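Local coordinates for putative cell surface protein (Streptococcus pyogenes, PDB 4OFQ) that belongs to the antigen I/II family of streptococcal surface proteins and probably acts as an adhesin, its C-terminal region built of beta-sandwich domains, at residues I261-G266 / Q296-K301; V255-D260 / S267-G272. All coordinates share one frame; numbering follows the deposited sequence.

Interaction 1: I261-G266 / Q296-K301; sequences ITLSDG and QDFLAK
Phe298 meets Leu263 through a single corner of its ring: CE1 lies 4.0 Å from Leu263 CD2 and almost as near Leu263 CD1, so both methyls face this one ring carbon. Its CG stands anti to the backbone N (chi1 172°), which starts the ring toward the 261-266 segment although the bond from CA to CB leads past it. The two side chains cross at about a right angle. Tyr278 stacks on the same ring, and Phe308 and Ile269 also touch this side chain, so the Leu263 methyls add to an apolar cluster beneath the hairpin. That hairpin pairs strands 261-262 and 268-269 in antiparallel fashion, and its tip is a type I beta turn from Leu263 to Gly266, closed by Gly266 N on Leu263 O at 3.0 Å. At Lys301, further along the segment, backbone replaces side chain as the main partner. Lys301 O receives Ser264 N at 2.7 Å, a weak hydrogen bond bent to 119° at the hydrogen, and a CA-H...O contact from Leu263 CA at 3.2 Å. The same carbonyl is thus approached from two consecutive residues at the start of the turn. Lys301 CB lies 3.9 Å from Ser264 OG, while the aliphatic chain runs extended beyond CG and carries NZ away from the turn backbone. There NZ gives a 2.7 Å hydrogen bond to a water that in turn donates weakly to Asp265 OD2; the two charged groups stay 6.0 Å apart, NZ to OD2, with no direct salt bridge.

Interaction 2: V255-D260 / S267-G272; sequences VLATVD and SVITKG
Asp260 reaches over to the backbone of Lys271, where OD1 accepts Lys271 N at 2.7 Å in a nearly straight bond (168°), met almost along the C-O axis of the carboxylate. With CG anti to the carbonyl carbon (chi1 -69°), the carboxylate comes nearer the 267-272 segment than the bond to CB suggests. The same oxygen lies 3.3 Å from Thr270 CA, and Asp260 CA makes a CA-H...O contact with Ile269 O at 3.4 Å, so this corner is close-fitting. A second grip lies toward strand 248-257: Gly272 N donates to Ala257 O at 2.8 Å, approaching from above the carbonyl plane. Ala257 CB points at the other segment and packs against Thr270 O, with Ile269 CG2 more distant at 4.5 Å; Leu275 touches both Ala257 and Ile269, giving this side a buried, apolar lining. The Lys271 side, like Asp260, is open to solvent. Its chain, extended beyond CG, lays methylenes across the Thr258 carbonyl, CD 3.4 Å from Thr258 O, whereas NZ is 3.9 Å from that oxygen without a hydrogen bond. Here the chain leaving the edge strand of the four-stranded sheet is joined to the segment leaving the 261-262/268-269 hairpin. Both bonds are donated by backbone N-H groups of 267-272, one to a carboxylate oxygen and one to a main-chain carbonyl, which implies a junction fixed by polar anchoring more than by side-chain packing.

Followed from the N terminus, the chain leaves strand 248-257 through 255-260, enters strand 261-262, turns and returns as strand 268-269. Interaction 2 closes this short loop when 267-272 comes back against 255-260. Interaction 1 closes a longer one: from 261-266 the chain passes through strands 268-269, 279-284 and 289-294 before 296-301 meets the hairpin tip. The segments alternate in sequence, so the two contacts cross instead of nesting. They meet directly, with Ile261 O and Ile269 N 2.7 Å apart in a probable hydrogen bond. The small hairpin is thereby tied both to the edge of the four-stranded sheet and to helix 296-299.

Interaction 1: I261-G266 / Q296-K301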
loop_
_atom_site.group_PDB
_atom_site.type_symbol
_atom_site.label_atom_id
_atom_site.label_comp_id
_atom_site.label_asym_id
_atom_site.label_seq_id
_atom_site.Cartn_x
_atom_site.Cartn_y
_atom_site.Cartn_z
ATOM N N ILE A 261 1.485 3.733 22.676
ATOM C CA ILE A 261 0.328 3.469 21.821
ATOM C C ILE A 261 -0.882 4.269 22.303
ATOM O O ILE A 261 -1.293 4.145 23.454
ATOM C CB ILE A 261 -0.030 1.961 21.803
ATOM C CG1 ILE A 261 1.163 1.134 21.315
ATOM C CG2 ILE A 261 -1.260 1.695 20.920
ATOM C CD1 ILE A 261 1.059 -0.348 21.652
ATOM N N THR A 262 -1.449 5.093 21.425
ATOM C CA THR A 262 -2.623 5.884 21.791
ATOM C C THR A 262 -3.867 5.270 21.171
ATOM O O THR A 262 -3.865 4.935 19.989
ATOM C CB THR A 262 -2.483 7.357 21.351
ATOM O OG1 THR A 262 -1.356 7.945 22.014
ATOM C CG2 THR A 262 -3.743 8.156 21.683
ATOM N N LEU A 263 -4.914 5.103 21.979
ATOM C CA LEU A 263 -6.160 4.500 21.514
ATOM C C LEU A 263 -7.185 5.585 21.214
ATOM O O LEU A 263 -6.945 6.755 21.499
ATOM C CB LEU A 263 -6.709 3.513 22.541
ATOM C CG LEU A 263 -5.707 2.419 22.909
ATOM C CD1 LEU A 263 -6.321 1.432 23.876
ATOM C CD2 LEU A 263 -5.200 1.702 21.646
ATOM N N SER A 264 -8.317 5.195 20.632
ATOM C CA SER A 264 -9.311 6.163 20.173
ATOM C C SER A 264 -9.999 6.883 21.330
ATOM O O SER A 264 -10.496 8.004 21.161
ATOM C CB SER A 264 -10.348 5.485 19.275
ATOM O OG SER A 264 -10.804 4.283 19.873
ATOM N N ASP A 265 -10.022 6.247 22.497
ATOM C CA ASP A 265 -10.612 6.865 23.680
ATOM C C ASP A 265 -9.685 7.892 24.322
ATOM O O ASP A 265 -10.029 8.503 25.333
ATOM C CB ASP A 265 -11.050 5.817 24.712
ATOM C CG ASP A 265 -9.896 4.980 25.245
ATOM O OD1 ASP A 265 -8.719 5.292 24.969
ATOM O OD2 ASP A 265 -10.179 3.997 25.963
ATOM N N GLY A 266 -8.507 8.073 23.735
ATOM C CA GLY A 266 -7.540 9.029 24.243
ATOM C C GLY A 266 -6.543 8.446 25.233
ATOM O O GLY A 266 -5.574 9.108 25.603
ATOM N N GLN A 296 -8.467 -8.192 16.941
ATOM C CA GLN A 296 -8.916 -7.156 16.010
ATOM C C GLN A 296 -9.621 -5.982 16.688
ATOM O O GLN A 296 -9.433 -4.832 16.292
ATOM C CB GLN A 296 -9.829 -7.730 14.925
ATOM C CG GLN A 296 -9.153 -8.674 13.971
ATOM C CD GLN A 296 -9.982 -8.921 12.728
ATOM O OE1 GLN A 296 -11.006 -9.612 12.771
ATOM N NE2 GLN A 296 -9.546 -8.352 11.603
ATOM N N ASP A 297 -10.444 -6.265 17.695
ATOM C CA ASP A 297 -11.188 -5.193 18.355
ATOM C C ASP A 297 -10.241 -4.225 19.077
ATOM O O ASP A 297 -10.540 -3.031 19.202
ATOM C CB ASP A 297 -12.272 -5.749 19.290
ATOM C CG ASP A 297 -11.745 -6.813 20.232
ATOM O OD1 ASP A 297 -11.505 -7.952 19.771
ATOM O OD2 ASP A 297 -11.577 -6.510 21.433
ATOM N N PHE A 298 -9.106 -4.739 19.542
ATOM C CA PHE A 298 -8.049 -3.889 20.086
ATOM C C PHE A 298 -7.337 -3.104 18.980
ATOM O O PHE A 298 -7.213 -1.876 19.058
ATOM C CB PHE A 298 -7.019 -4.700 20.872
ATOM C CG PHE A 298 -5.813 -3.889 21.286
ATOM C CD1 PHE A 298 -5.909 -2.939 22.287
ATOM C CD2 PHE A 298 -4.600 -4.057 20.652
ATOM C CE1 PHE A 298 -4.806 -2.189 22.663
ATOM C CE2 PHE A 298 -3.499 -3.315 21.022
ATOM C CZ PHE A 298 -3.604 -2.377 22.029
ATOM N N LEU A 299 -6.869 -3.818 17.956
ATOM C CA LEU A 299 -6.174 -3.184 16.841
ATOM C C LEU A 299 -7.015 -2.062 16.248
ATOM O O LEU A 299 -6.483 -1.028 15.852
ATOM C CB LEU A 299 -5.826 -4.202 15.759
ATOM C CG LEU A 299 -4.779 -5.240 16.167
ATOM C CD1 LEU A 299 -4.558 -6.254 15.054
ATOM C CD2 LEU A 299 -3.493 -4.554 16.568
ATOM N N ALA A 300 -8.329 -2.257 16.223
ATOM C CA ALA A 300 -9.225 -1.268 15.633
ATOM C C ALA A 300 -9.258 0.058 16.404
ATOM O O ALA A 300 -9.710 1.083 15.880
ATOM C CB ALA A 300 -10.629 -1.844 15.479
ATOM N N LYS A 301 -8.773 0.039 17.643
ATOM C CA LYS A 301 -8.800 1.226 18.490
ATOM C C LYS A 301 -7.538 2.092 18.400
ATOM O O LYS A 301 -7.518 3.202 18.930
ATOM C CB LYS A 301 -9.063 0.826 19.950
ATOM C CG LYS A 301 -10.422 0.162 20.167
ATOM C CD LYS A 301 -10.596 -0.270 21.613
ATOM C CE LYS A 301 -12.030 -0.694 21.895
ATOM N NZ LYS A 301 -12.223 -1.005 23.338
HETATM O O HOH W 1 -11.445 0.951 25.102
#

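Interaction 2: V255-D260 / S267-G272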
loop_
_atom_site.group_PDB
_atom_site.type_symbol
_atom_site.label_atom_id
_atom_site.label_comp_id
_atom_site.label_asym_id
_atom_site.label_seq_id
_atom_site.Cartn_x
_atom_site.Cartn_y
_atom_site.Cartn_z
ATOM N N VAL A 255 4.564 -10.526 25.742
ATOM C CA VAL A 255 4.530 -9.562 24.640
ATOM C C VAL A 255 4.473 -8.134 25.203
ATOM O O VAL A 255 3.656 -7.843 26.091
ATOM C CB VAL A 255 3.343 -9.851 23.682
ATOM C CG1 VAL A 255 2.029 -9.912 24.459
ATOM C CG2 VAL A 255 3.277 -8.788 22.576
ATOM N N LEU A 256 5.370 -7.266 24.731
ATOM C CA LEU A 256 5.510 -5.920 25.290
ATOM C C LEU A 256 5.384 -4.841 24.224
ATOM O O LEU A 256 5.855 -5.007 23.100
ATOM C CB LEU A 256 6.877 -5.756 25.955
ATOM C CG LEU A 256 7.235 -6.769 27.039
ATOM C CD1 LEU A 256 8.657 -6.542 27.538
ATOM C CD2 LEU A 256 6.241 -6.659 28.170
ATOM N N ALA A 257 4.785 -3.718 24.587
ATOM C CA ALA A 257 4.732 -2.585 23.668
ATOM C C ALA A 257 6.143 -2.047 23.465
ATOM O O ALA A 257 6.908 -1.932 24.424
ATOM C CB ALA A 257 3.810 -1.498 24.210
ATOM N N THR A 258 6.505 -1.751 22.215
ATOM C CA THR A 258 7.813 -1.157 21.937
ATOM C C THR A 258 7.757 0.336 21.608
ATOM O O THR A 258 8.792 0.964 21.373
ATOM C CB THR A 258 8.543 -1.902 20.808
ATOM O OG1 THR A 258 7.652 -2.082 19.705
ATOM C CG2 THR A 258 9.014 -3.264 21.295
ATOM N N VAL A 259 6.547 0.894 21.583
ATOM C CA VAL A 259 6.331 2.332 21.446
ATOM C C VAL A 259 5.141 2.706 22.321
ATOM O O VAL A 259 4.385 1.828 22.725
ATOM C CB VAL A 259 5.957 2.737 19.999
ATOM C CG1 VAL A 259 7.111 2.476 19.028
ATOM C CG2 VAL A 259 4.684 2.013 19.549
ATOM N N ASP A 260 4.974 3.991 22.616
ATOM C CA ASP A 260 3.739 4.466 23.229
ATOM C C ASP A 260 2.585 4.329 22.230
ATOM O O ASP A 260 2.693 4.764 21.079
ATOM C CB ASP A 260 3.846 5.935 23.651
ATOM C CG ASP A 260 4.796 6.159 24.811
ATOM O OD1 ASP A 260 5.141 5.201 25.537
ATOM O OD2 ASP A 260 5.190 7.326 25.004
ATOM N N SER A 267 -6.774 7.211 25.670
ATOM C CA SER A 267 -5.871 6.577 26.625
ATOM C C SER A 267 -4.559 6.182 25.949
ATOM O O SER A 267 -4.525 5.950 24.745
ATOM C CB SER A 267 -6.527 5.356 27.272
ATOM O OG SER A 267 -6.719 4.318 26.325
ATOM N N VAL A 268 -3.484 6.107 26.732
ATOM C CA VAL A 268 -2.168 5.772 26.203
ATOM C C VAL A 268 -1.605 4.532 26.885
ATOM O O VAL A 268 -1.654 4.408 28.105
ATOM C CB VAL A 268 -1.169 6.927 26.400
ATOM C CG1 VAL A 268 0.235 6.506 25.952
ATOM C CG2 VAL A 268 -1.631 8.164 25.651
ATOM N N ILE A 269 -1.091 3.608 26.085
ATOM C CA ILE A 269 -0.376 2.450 26.595
ATOM C C ILE A 269 1.099 2.759 26.397
ATOM O O ILE A 269 1.551 2.932 25.271
ATOM C CB ILE A 269 -0.768 1.166 25.826
ATOM C CG1 ILE A 269 -2.242 0.831 26.074
ATOM C CG2 ILE A 269 0.110 -0.000 26.230
ATOM C CD1 ILE A 269 -2.801 -0.226 25.140
ATOM N N THR A 270 1.845 2.854 27.491
ATOM C CA THR A 270 3.234 3.271 27.408
ATOM C C THR A 270 4.155 2.169 26.908
ATOM O O THR A 270 3.888 0.980 27.090
ATOM C CB THR A 270 3.733 3.800 28.749
ATOM O OG1 THR A 270 3.637 2.762 29.732
ATOM C CG2 THR A 270 2.878 4.974 29.173
ATOM N N LYS A 271 5.227 2.579 26.245
ATOM C CA LYS A 271 6.272 1.655 25.824
ATOM C C LYS A 271 6.718 0.810 27.016
ATOM O O LYS A 271 6.929 1.339 28.113
ATOM C CB LYS A 271 7.448 2.447 25.252
ATOM C CG LYS A 271 8.670 1.621 24.894
ATOM C CD LYS A 271 9.728 2.517 24.258
ATOM C CE LYS A 271 11.021 1.762 24.036
ATOM N NZ LYS A 271 11.935 2.527 23.146
ATOM N N GLY A 272 6.816 -0.501 26.811
ATOM C CA GLY A 272 7.227 -1.411 27.870
ATOM C C GLY A 272 6.081 -2.107 28.582
ATOM O O GLY A 272 6.302 -3.041 29.353
#